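Dihydropyrimidinase (PDB 3SFW) catalyses the reversible hydrolytic ring opening of dihydropyrimidines as a zinc-dependent hydrolase of the amidohydrolase family. Local coordinates at the interface of chains A and B. Residues are numbered along the deposited sequence; one frame, centred on the assembly and turned at random. Chains: chain A/B, Dihydropyrimidinase.

Contact 1: the interface of chains A and B. Residues chain A 246-247, 250, 299, 302, 308; chain B 253-254.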
loop_
_atom_site.group_PDB
_atom_site.type_symbol
_atom_site.label_atom_id
_atom_site.label_comp_id
_atom_site.label_asym_id
_atom_site.label_seq_id
_atom_site.Cartn_x
_atom_site.Cartn_y
_atom_site.Cartn_z
ATOM N N VAL A 246 5.113 11.742 2.086
ATOM C CA VAL A 246 4.673 11.653 0.681
ATOM C C VAL A 246 3.774 10.436 0.453
ATOM O O VAL A 246 2.705 10.544 -0.143
ATOM C CB VAL A 246 5.879 11.563 -0.281
ATOM C CG1 VAL A 246 5.379 11.247 -1.700
ATOM C CG2 VAL A 246 6.694 12.910 -0.293
ATOM N N ARG A 247 4.183 9.279 0.972
ATOM C CA ARG A 247 3.385 8.046 0.785
ATOM C C ARG A 247 1.958 8.204 1.324
ATOM O O ARG A 247 1.013 7.706 0.732
ATOM C CB ARG A 247 4.062 6.846 1.518
ATOM C CG ARG A 247 5.384 6.495 0.884
ATOM C CD ARG A 247 6.250 5.639 1.827
ATOM N NE ARG A 247 7.601 5.522 1.300
ATOM C CZ ARG A 247 8.646 5.129 2.024
ATOM N NH1 ARG A 247 8.476 4.828 3.305
ATOM N NH2 ARG A 247 9.853 5.051 1.479
ATOM N N ALA A 250 0.001 10.548 -0.918
ATOM C CA ALA A 250 -0.383 9.813 -2.158
ATOM C C ALA A 250 -1.523 8.828 -1.940
ATOM O O ALA A 250 -2.447 8.754 -2.787
ATOM C CB ALA A 250 0.836 9.107 -2.789
ATOM N N VAL A 299 12.380 11.358 -3.829
ATOM C CA VAL A 299 10.964 11.050 -3.602
ATOM C C VAL A 299 10.119 12.349 -3.656
ATOM O O VAL A 299 9.040 12.364 -4.258
ATOM C CB VAL A 299 10.757 10.316 -2.279
ATOM C CG1 VAL A 299 9.236 9.933 -2.088
ATOM C CG2 VAL A 299 11.599 8.985 -2.232
ATOM N N SER A 302 9.986 13.397 -7.357
ATOM C CA SER A 302 9.003 12.484 -8.023
ATOM C C SER A 302 7.568 12.923 -7.729
ATOM O O SER A 302 6.691 12.845 -8.584
ATOM C CB SER A 302 9.176 11.053 -7.510
ATOM O OG SER A 302 10.329 10.468 -8.058
ATOM N N ILE A 308 1.581 14.568 -6.904
ATOM C CA ILE A 308 1.244 14.174 -5.515
ATOM C C ILE A 308 1.493 15.347 -4.515
ATOM O O ILE A 308 0.720 15.511 -3.577
ATOM C CB ILE A 308 2.123 12.953 -5.083
ATOM C CG1 ILE A 308 1.715 11.733 -5.926
ATOM C CG2 ILE A 308 1.940 12.633 -3.566
ATOM C CD1 ILE A 308 2.756 10.581 -5.999
ATOM N N ARG B 253 3.223 5.820 -9.875
ATOM C CA ARG B 253 3.543 7.240 -10.002
ATOM C C ARG B 253 4.194 7.763 -8.693
ATOM O O ARG B 253 5.045 8.641 -8.743
ATOM C CB ARG B 253 2.278 8.026 -10.363
ATOM C CG ARG B 253 1.842 7.728 -11.835
ATOM C CD ARG B 253 0.540 8.448 -12.214
ATOM N NE ARG B 253 0.664 9.905 -12.064
ATOM C CZ ARG B 253 1.079 10.762 -13.005
ATOM N NH1 ARG B 253 1.535 10.340 -14.192
ATOM N NH2 ARG B 253 1.082 12.060 -12.739
ATOM N N GLU B 254 3.814 7.195 -7.551
ATOM C CA GLU B 254 4.455 7.628 -6.295
ATOM C C GLU B 254 5.922 7.233 -6.275
ATOM O O GLU B 254 6.736 7.882 -5.643
ATOM C CB GLU B 254 3.694 7.080 -5.054
ATOM C CG GLU B 254 4.185 7.655 -3.750
ATOM C CD GLU B 254 5.406 6.959 -3.166
ATOM O OE1 GLU B 254 5.665 5.767 -3.490
ATOM O OE2 GLU B 254 6.152 7.632 -2.403
HETATM O O HOH W 1 6.692 10.572 -4.949
#

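Contact 2: the interface of chains A and B. Residues chain A 12, 14-15, 370, 379, 384, 386; chain B 14-15.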
loop_
_atom_site.group_PDB
_atom_site.type_symbol
_atom_site.label_atom_id
_atom_site.label_comp_id
_atom_site.label_asym_id
_atom_site.label_seq_id
_atom_site.Cartn_x
_atom_site.Cartn_y
_atom_site.Cartn_z
ATOM N N THR A 12 3.576 29.594 -19.125
ATOM C CA THR A 12 2.662 29.565 -17.986
ATOM C C THR A 12 2.501 28.098 -17.577
ATOM O O THR A 12 3.314 27.242 -17.966
ATOM C CB THR A 12 1.292 30.144 -18.328
ATOM O OG1 THR A 12 0.657 29.284 -19.284
ATOM C CG2 THR A 12 1.389 31.615 -18.903
ATOM N N SER A 14 0.263 26.073 -18.416
ATOM C CA SER A 14 -0.132 25.283 -19.588
ATOM C C SER A 14 0.693 25.614 -20.845
ATOM O O SER A 14 1.234 24.720 -21.527
ATOM C CB SER A 14 -1.632 25.413 -19.846
ATOM O OG SER A 14 -2.089 26.787 -19.749
ATOM N N ASP A 15 0.879 26.905 -21.090
ATOM C CA ASP A 15 1.241 27.365 -22.429
ATOM C C ASP A 15 2.728 27.694 -22.488
ATOM O O ASP A 15 3.342 28.034 -21.451
ATOM C CB ASP A 15 0.413 28.620 -22.760
ATOM C CG ASP A 15 -1.062 28.307 -22.949
ATOM O OD1 ASP A 15 -1.362 27.506 -23.842
ATOM O OD2 ASP A 15 -1.885 28.816 -22.178
ATOM N N THR A 370 0.987 29.248 -10.268
ATOM C CA THR A 370 -0.443 29.105 -10.645
ATOM C C THR A 370 -1.229 28.225 -9.678
ATOM O O THR A 370 -2.317 28.600 -9.199
ATOM C CB THR A 370 -0.554 28.507 -12.045
ATOM O OG1 THR A 370 0.299 29.227 -12.952
ATOM C CG2 THR A 370 -2.044 28.487 -12.534
ATOM N N PHE A 379 -6.652 33.313 -7.634
ATOM C CA PHE A 379 -6.621 33.075 -9.091
ATOM C C PHE A 379 -7.984 33.538 -9.638
ATOM O O PHE A 379 -9.009 33.264 -9.024
ATOM C CB PHE A 379 -6.454 31.570 -9.375
ATOM C CG PHE A 379 -6.226 31.258 -10.837
ATOM C CD1 PHE A 379 -7.280 30.846 -11.647
ATOM C CD2 PHE A 379 -4.958 31.433 -11.395
ATOM C CE1 PHE A 379 -7.058 30.602 -13.034
ATOM C CE2 PHE A 379 -4.757 31.219 -12.734
ATOM C CZ PHE A 379 -5.797 30.779 -13.542
ATOM N N THR A 384 -0.853 33.877 -13.098
ATOM C CA THR A 384 -0.735 33.560 -14.534
ATOM C C THR A 384 -0.353 34.776 -15.385
ATOM O O THR A 384 -0.203 35.918 -14.873
ATOM C CB THR A 384 -2.037 32.943 -15.060
ATOM O OG1 THR A 384 -1.812 32.337 -16.363
ATOM C CG2 THR A 384 -3.158 34.016 -15.075
ATOM N N ALA A 386 -2.223 36.320 -18.442
ATOM C CA ALA A 386 -3.434 36.240 -19.260
ATOM C C ALA A 386 -4.127 37.564 -19.231
ATOM O O ALA A 386 -4.008 38.302 -18.255
ATOM C CB ALA A 386 -4.364 35.103 -18.726
ATOM N N SER B 14 -5.170 26.088 -17.654
ATOM C CA SER B 14 -4.783 26.956 -16.536
ATOM C C SER B 14 -5.750 28.135 -16.323
ATOM O O SER B 14 -6.231 28.392 -15.201
ATOM C CB SER B 14 -3.340 27.430 -16.696
ATOM O OG SER B 14 -3.053 27.872 -18.049
ATOM N N ASP B 15 -6.118 28.784 -17.420
ATOM C CA ASP B 15 -6.652 30.143 -17.339
ATOM C C ASP B 15 -8.168 30.122 -17.494
ATOM O O ASP B 15 -8.727 29.198 -18.126
ATOM C CB ASP B 15 -6.021 30.989 -18.460
ATOM C CG ASP B 15 -4.540 31.243 -18.231
ATOM O OD1 ASP B 15 -4.220 31.835 -17.194
ATOM O OD2 ASP B 15 -3.725 30.805 -19.051
HETATM O O HOH W 2 -1.328 30.652 -20.412
HETATM O O HOH W 3 -4.352 29.726 -21.340
#

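Contact 1: the interface of chains A and B
B:Glu254 carries this patch, reaching from the C-terminal end of helix 243-254 of its own chain against chain A. Its nearest neighbour is A:Ile308, whose terminal methyl CD1 lies 3.4 Å from CA of B:Glu254. That methyl also touches CB, so the isoleucine packs against the root of the side chain. A:Ala250 takes the next stretch. Its CB sits 3.8 Å from CG of B:Glu254.

The carboxylate ends among the aliphatic parts of chain A. OE2 of B:Glu254 is 3.6 Å from CG of A:Arg247 and 3.8 Å from CG1 of A:Val246. CG1 of A:Val299 approaches the same oxygen from the other helix, 295-305. The arginine therefore offers its methylene stem, not its head. NE of A:Arg247 remains 4.5 Å from OE2 of B:Glu254, and the guanidinium and carboxylate planes stand 78° apart. This is no salt bridge, though the opposite charges may still attract.

Torsions explain the reach. CG of B:Glu254 points away from its backbone N (chi1 -172°), and the chain then bends at chi2 (-84°), bringing the carboxylate over to A:Arg247. A:Arg247 runs extended from CG to NE, which carries its head past the glutamate.

Further out, water 1 joins the two backbones. Water 1 lies 2.8 Å from the carbonyl O of B:Glu254. The carbonyl O of A:Val299 is 3.0 Å from water 1.

The patch fits a helix end of one subunit against two helices and a loop of the other. It is likely to help hold the A-B pair together, and the two-fold symmetry repeats it with the chains exchanged.

Contact 2: the interface of chains A and B
The ring of A:Phe379 meets chain B with its edge. CA of B:Asp15 lies in the ring plane, 3.9 Å from CZ of A:Phe379. The same edge is turned towards the backbone carbonyl of B:Ser14, but that approach is too close to be relied on. The other flat groups are the carboxylates of A:Asp15 and B:Asp15. They are nearly coplanar, with planes 10° apart, and the OD2 atoms of A:Asp15 and B:Asp15 are 4.1 Å from each other.

Two waters bridge these two acidic groups. Water 3 lies 2.8 Å from OD2 of A:Asp15 and 2.6 Å from OD2 of B:Asp15. Water 2 contacts the same two oxygens and also OG1 of A:Thr12. The waters probably ease any repulsion between the acids, and the closeness of the two may favour protonation of one of them.

The other oxygen of B:Asp15 makes a direct bond. The hydroxyl OG1 of A:Thr384 donates a hydrogen bond to OD1 of B:Asp15 at 2.6 Å, and OD1 accepts it with its syn lone pair. Chi1 of -166° swings the threonine hydroxyl away from the backbone N and towards the carboxylate. CB of A:Ala386 packs against this end of the aspartate, 3.6 Å from OD1 of B:Asp15. With an alanine at B:Asp15, the A:Thr384 hydroxyl would probably lose this acceptor and the two waters this link to chain B.

Behind the first shell, A:Thr12 steadies the loop. Its OG1 accepts a fairly straight bond from the backbone N of A:Asp15, at 3.0 Å and 164° at the hydrogen. The hydroxyls of A:Ser14 and B:Ser14 face each other, but they are modelled too close together, and that pairing is doubtful.

Here the loops after strand 9-11 of both chains meet, and the chain B loop also meets the stretch of chain A after helix 361-376. Their polar, water-bridged contact is likely to help align the subunits about the two-fold axis.

The C-alpha centres of contact 1 and contact 2 are about 24 Å apart, and the contacts share no residue. Both belong to the same two-fold interface of chains A and B. Contact 1 draws on helices 243-254 and 295-305 and the loop that carries A:Ile308, whereas contact 2 draws on the loop between strands 9-11 and 16-18, helix 361-376 and the loop that follows it. One is chiefly packing around a single side chain; the other relies on a direct hydrogen bond and bridging waters. Two separated patches could limit rocking of one subunit on the other. The deposited assembly is a tetramer, and this interface joins one pair within it.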